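Long-range contact in Asp/Glu-specific dipeptidyl-peptidase (Flavobacterium psychrophilum, PDB 5JXF), which removes dipeptides from the N-terminus of oligopeptides as a serine peptidase, strictly specific for aspartate or glutamate at the P1 position: residues Gln300-Arg313 against Ile398-Val411. Residues are numbered along the deposited sequence; the frame is centred on the assembly and turned at random.
Sequences QIVNETNPAKIEIR and ITPYAVSRDYFNEV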
# COMPACT_ATOMS: atom_id res chain seq x y z
N GLN A 300 19.22 -21.76 -0.37
CA GLN A 300 18.56 -22.57 0.64
C GLN A 300 17.61 -21.73 1.49
O GLN A 300 16.54 -22.18 1.89
CB GLN A 300 19.59 -23.26 1.54
CG GLN A 300 18.98 -24.20 2.57
CD GLN A 300 19.97 -24.68 3.61
OE1 GLN A 300 20.97 -24.01 3.88
NE2 GLN A 300 19.72 -25.85 4.18
N ILE A 301 18.02 -20.50 1.76
CA ILE A 301 17.19 -19.59 2.53
C ILE A 301 15.92 -19.32 1.76
O ILE A 301 14.80 -19.54 2.23
CB ILE A 301 17.92 -18.26 2.83
CG1 ILE A 301 19.14 -18.48 3.71
CG2 ILE A 301 16.95 -17.26 3.45
CD1 ILE A 301 20.10 -17.29 3.75
N VAL A 302 16.12 -18.83 0.54
CA VAL A 302 15.01 -18.40 -0.28
C VAL A 302 14.10 -19.57 -0.68
O VAL A 302 12.88 -19.48 -0.55
CB VAL A 302 15.55 -17.70 -1.54
CG1 VAL A 302 14.46 -17.56 -2.57
CG2 VAL A 302 16.13 -16.35 -1.17
N ASN A 303 14.71 -20.67 -1.12
CA ASN A 303 13.95 -21.77 -1.68
C ASN A 303 13.32 -22.73 -0.67
O ASN A 303 12.28 -23.32 -0.96
CB ASN A 303 14.82 -22.58 -2.65
CG ASN A 303 15.22 -21.79 -3.88
OD1 ASN A 303 14.45 -20.98 -4.41
ND2 ASN A 303 16.43 -22.06 -4.38
N GLU A 304 13.91 -22.92 0.51
CA GLU A 304 13.33 -23.95 1.37
C GLU A 304 13.24 -23.67 2.87
O GLU A 304 12.23 -24.03 3.47
CB GLU A 304 14.08 -25.26 1.14
CG GLU A 304 15.53 -25.10 0.76
CD GLU A 304 15.99 -26.17 -0.21
OE1 GLU A 304 15.11 -26.90 -0.74
OE2 GLU A 304 17.21 -26.29 -0.44
N THR A 305 14.24 -23.05 3.49
CA THR A 305 14.12 -22.79 4.92
C THR A 305 13.06 -21.72 5.22
O THR A 305 12.15 -21.95 6.03
CB THR A 305 15.47 -22.37 5.56
OG1 THR A 305 15.98 -21.21 4.89
CG2 THR A 305 16.49 -23.50 5.46
N ASN A 306 13.16 -20.56 4.57
CA ASN A 306 12.19 -19.49 4.81
C ASN A 306 10.73 -19.87 4.50
O ASN A 306 9.85 -19.61 5.33
CB ASN A 306 12.56 -18.24 4.01
CG ASN A 306 13.49 -17.32 4.78
OD1 ASN A 306 14.07 -17.71 5.79
ND2 ASN A 306 13.62 -16.08 4.31
N PRO A 307 10.46 -20.48 3.33
CA PRO A 307 9.05 -20.80 3.05
C PRO A 307 8.44 -21.73 4.10
O PRO A 307 7.30 -21.53 4.51
CB PRO A 307 9.10 -21.50 1.69
CG PRO A 307 10.38 -21.07 1.08
CD PRO A 307 11.34 -20.86 2.21
N ALA A 308 9.20 -22.74 4.53
CA ALA A 308 8.76 -23.65 5.58
C ALA A 308 8.36 -22.89 6.85
O ALA A 308 7.21 -22.97 7.30
CB ALA A 308 9.84 -24.68 5.89
N LYS A 309 9.31 -22.15 7.42
CA LYS A 309 9.11 -21.40 8.66
C LYS A 309 8.02 -20.33 8.54
O LYS A 309 7.27 -20.08 9.49
CB LYS A 309 10.42 -20.76 9.10
CG LYS A 309 11.47 -21.75 9.56
CD LYS A 309 12.62 -21.05 10.27
CE LYS A 309 13.43 -20.21 9.30
NZ LYS A 309 14.63 -19.61 9.96
N ILE A 310 7.93 -19.70 7.38
CA ILE A 310 6.86 -18.75 7.12
C ILE A 310 5.48 -19.40 7.22
O ILE A 310 4.60 -18.93 7.95
CB ILE A 310 7.05 -18.10 5.73
CG1 ILE A 310 8.20 -17.09 5.79
CG2 ILE A 310 5.76 -17.41 5.29
CD1 ILE A 310 8.73 -16.69 4.43
N GLU A 311 5.29 -20.50 6.50
CA GLU A 311 4.01 -21.22 6.51
C GLU A 311 3.64 -21.69 7.92
O GLU A 311 2.49 -21.60 8.33
CB GLU A 311 4.05 -22.41 5.55
CG GLU A 311 3.06 -22.31 4.41
CD GLU A 311 2.98 -23.59 3.58
OE1 GLU A 311 2.30 -24.55 4.02
OE2 GLU A 311 3.59 -23.64 2.49
N ILE A 312 4.64 -22.17 8.66
CA ILE A 312 4.38 -22.65 10.02
C ILE A 312 3.95 -21.52 10.95
O ILE A 312 2.95 -21.66 11.65
CB ILE A 312 5.61 -23.34 10.62
CG1 ILE A 312 5.95 -24.59 9.82
CG2 ILE A 312 5.35 -23.72 12.08
CD1 ILE A 312 7.18 -25.28 10.37
N ARG A 313 4.68 -20.41 10.95
CA ARG A 313 4.33 -19.29 11.84
C ARG A 313 2.99 -18.63 11.45
O ARG A 313 2.24 -18.17 12.32
CB ARG A 313 5.45 -18.23 11.83
CG ARG A 313 6.71 -18.69 12.57
CD ARG A 313 7.77 -17.60 12.69
NE ARG A 313 8.94 -18.11 13.42
CZ ARG A 313 9.60 -17.42 14.35
NH1 ARG A 313 9.22 -16.18 14.65
NH2 ARG A 313 10.65 -17.96 14.96
N ILE A 398 22.65 -31.52 2.83
CA ILE A 398 22.04 -31.18 4.11
C ILE A 398 20.57 -30.78 3.98
O ILE A 398 19.79 -30.91 4.92
CB ILE A 398 22.81 -30.04 4.81
CG1 ILE A 398 22.52 -30.03 6.32
CG2 ILE A 398 22.48 -28.68 4.16
CD1 ILE A 398 23.39 -29.07 7.12
N THR A 399 20.19 -30.31 2.78
CA THR A 399 18.87 -29.75 2.49
C THR A 399 17.66 -30.39 3.19
O THR A 399 16.89 -29.69 3.84
CB THR A 399 18.62 -29.78 0.95
OG1 THR A 399 19.37 -28.74 0.32
CG2 THR A 399 17.14 -29.58 0.64
N PRO A 400 17.48 -31.73 3.08
CA PRO A 400 16.25 -32.30 3.66
C PRO A 400 16.29 -32.38 5.19
O PRO A 400 15.24 -32.40 5.83
CB PRO A 400 16.20 -33.71 3.07
CG PRO A 400 17.32 -33.78 2.06
CD PRO A 400 18.32 -32.78 2.48
N TYR A 401 17.49 -32.46 5.75
CA TYR A 401 17.63 -32.45 7.20
C TYR A 401 17.33 -31.06 7.74
O TYR A 401 16.56 -30.92 8.69
CB TYR A 401 19.04 -32.90 7.60
CG TYR A 401 19.39 -34.25 7.04
CD1 TYR A 401 19.02 -35.41 7.70
CD2 TYR A 401 20.04 -34.36 5.83
CE1 TYR A 401 19.33 -36.65 7.18
CE2 TYR A 401 20.35 -35.59 5.29
CZ TYR A 401 19.99 -36.73 5.97
OH TYR A 401 20.30 -37.96 5.44
N ALA A 402 17.93 -30.05 7.12
CA ALA A 402 17.75 -28.66 7.54
C ALA A 402 16.27 -28.28 7.54
O ALA A 402 15.77 -27.67 8.49
CB ALA A 402 18.53 -27.73 6.62
N VAL A 403 15.58 -28.65 6.48
CA VAL A 403 14.15 -28.43 6.39
C VAL A 403 13.40 -29.16 7.51
O VAL A 403 12.64 -28.55 8.25
CB VAL A 403 13.61 -28.90 5.02
CG1 VAL A 403 12.11 -29.12 5.09
CG2 VAL A 403 13.97 -27.89 3.95
N SER A 404 13.64 -30.47 7.63
CA SER A 404 12.98 -31.29 8.63
C SER A 404 13.31 -30.77 10.04
O SER A 404 12.48 -30.81 10.96
CB SER A 404 13.40 -32.76 8.47
OG SER A 404 12.60 -33.64 9.24
N ARG A 405 14.52 -30.26 10.20
CA ARG A 405 14.92 -29.63 11.44
C ARG A 405 14.06 -28.39 11.72
O ARG A 405 13.58 -28.19 12.83
CB ARG A 405 16.39 -29.25 11.40
CG ARG A 405 16.94 -28.77 12.70
CD ARG A 405 18.40 -28.42 12.54
NE ARG A 405 18.92 -27.71 13.71
CZ ARG A 405 18.92 -26.39 13.85
NH1 ARG A 405 18.42 -25.62 12.89
NH2 ARG A 405 19.42 -25.85 14.95
N ASP A 406 13.89 -27.56 10.69
CA ASP A 406 13.10 -26.34 10.83
C ASP A 406 11.69 -26.65 11.29
O ASP A 406 11.14 -26.00 12.18
CB ASP A 406 13.06 -25.57 9.52
CG ASP A 406 14.33 -24.79 9.26
OD1 ASP A 406 15.08 -24.52 10.23
OD2 ASP A 406 14.57 -24.43 8.09
N TYR A 407 11.11 -27.68 10.68
CA TYR A 407 9.78 -28.14 11.07
C TYR A 407 9.77 -28.61 12.52
O TYR A 407 8.81 -28.38 13.24
CB TYR A 407 9.29 -29.25 10.13
CG TYR A 407 8.68 -28.74 8.83
CD1 TYR A 407 7.38 -28.23 8.80
CD2 TYR A 407 9.40 -28.76 7.64
CE1 TYR A 407 6.82 -27.75 7.64
CE2 TYR A 407 8.83 -28.28 6.46
CZ TYR A 407 7.54 -27.78 6.47
OH TYR A 407 6.98 -27.30 5.32
N PHE A 408 10.84 -29.27 12.97
CA PHE A 408 10.88 -29.72 14.36
C PHE A 408 11.02 -28.57 15.36
O PHE A 408 10.23 -28.46 16.31
CB PHE A 408 12.00 -30.73 14.59
CG PHE A 408 12.09 -31.21 16.01
CD1 PHE A 408 11.27 -32.22 16.47
CD2 PHE A 408 12.99 -30.62 16.90
CE1 PHE A 408 11.34 -32.66 17.78
CE2 PHE A 408 13.06 -31.05 18.22
CZ PHE A 408 12.23 -32.07 18.65
N ASN A 409 12.02 -27.71 15.18
CA ASN A 409 12.17 -26.53 16.02
C ASN A 409 10.92 -25.63 16.05
O ASN A 409 10.54 -25.11 17.10
CB ASN A 409 13.35 -25.66 15.57
CG ASN A 409 14.66 -26.38 15.65
OD1 ASN A 409 14.86 -27.25 16.50
ND2 ASN A 409 15.59 -26.00 14.78
N GLU A 410 10.29 -25.42 14.89
CA GLU A 410 9.20 -24.46 14.82
C GLU A 410 7.94 -25.02 15.45
O GLU A 410 7.17 -24.30 16.08
CB GLU A 410 8.92 -24.02 13.37
CG GLU A 410 9.92 -23.00 12.83
CD GLU A 410 9.75 -21.60 13.44
OE1 GLU A 410 8.60 -21.16 13.68
OE2 GLU A 410 10.78 -20.93 13.68
N VAL A 411 7.74 -26.33 15.31
CA VAL A 411 6.47 -26.92 15.71
C VAL A 411 6.51 -27.46 17.13
O VAL A 411 5.56 -27.28 17.90
CB VAL A 411 6.06 -28.03 14.73
CG1 VAL A 411 4.90 -28.84 15.29
CG2 VAL A 411 5.69 -27.42 13.38
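Arg313 grips Glu410 side-on in a salt bridge, one nitrogen to each carboxylate oxygen. NH2 of Arg313 meets the syn lone pair of Glu410 OE2 at 3.2 Å, in the guanidinium plane and fairly straight (155°); NE lies 3.1 Å from Glu410 OE1 in a more bent bond, tilted from both planes. The Glu410 chain folds at chi2 (-72°), which swings its carboxylate across to the arginine. NH1 of Arg313 binds Val341 O, so an alanine here would probably cost the Glu410 carboxylate its two-nitrogen grip and nearby positive charge, and Val341 O the NH1 bond. Apolar packing lies alongside. Ile312 CD1 comes in obliquely, 3.3 Å from Tyr407 CD1, while its CG2 branch rests 3.9 Å from Val411 CG2; Ala308 CB approaches the same side of the tyrosine ring plane, also obliquely, by CE2 (3.8 Å). These residues join helices 295-325 and 386-415 of the largely helical region of this S46 peptidase; the axes of segments 300-313 and 398-411 run in the same direction, 21° apart, 9.4 Å at closest approach. Lys309 lays CG against Glu410 CG (3.8 Å), and its ammonium forms a cation-pi contact with Trp348. Toward the N-terminal ends polar side chains meet apolar groups: Gln300, extended, brings NE2 to Ala402 CB, and the Glu304 carboxylate lies against Thr399 CG2. Thr305 turns CG2 to Asp406 OD2 (3.4 Å), its OG1 bonding back to Gln300 O.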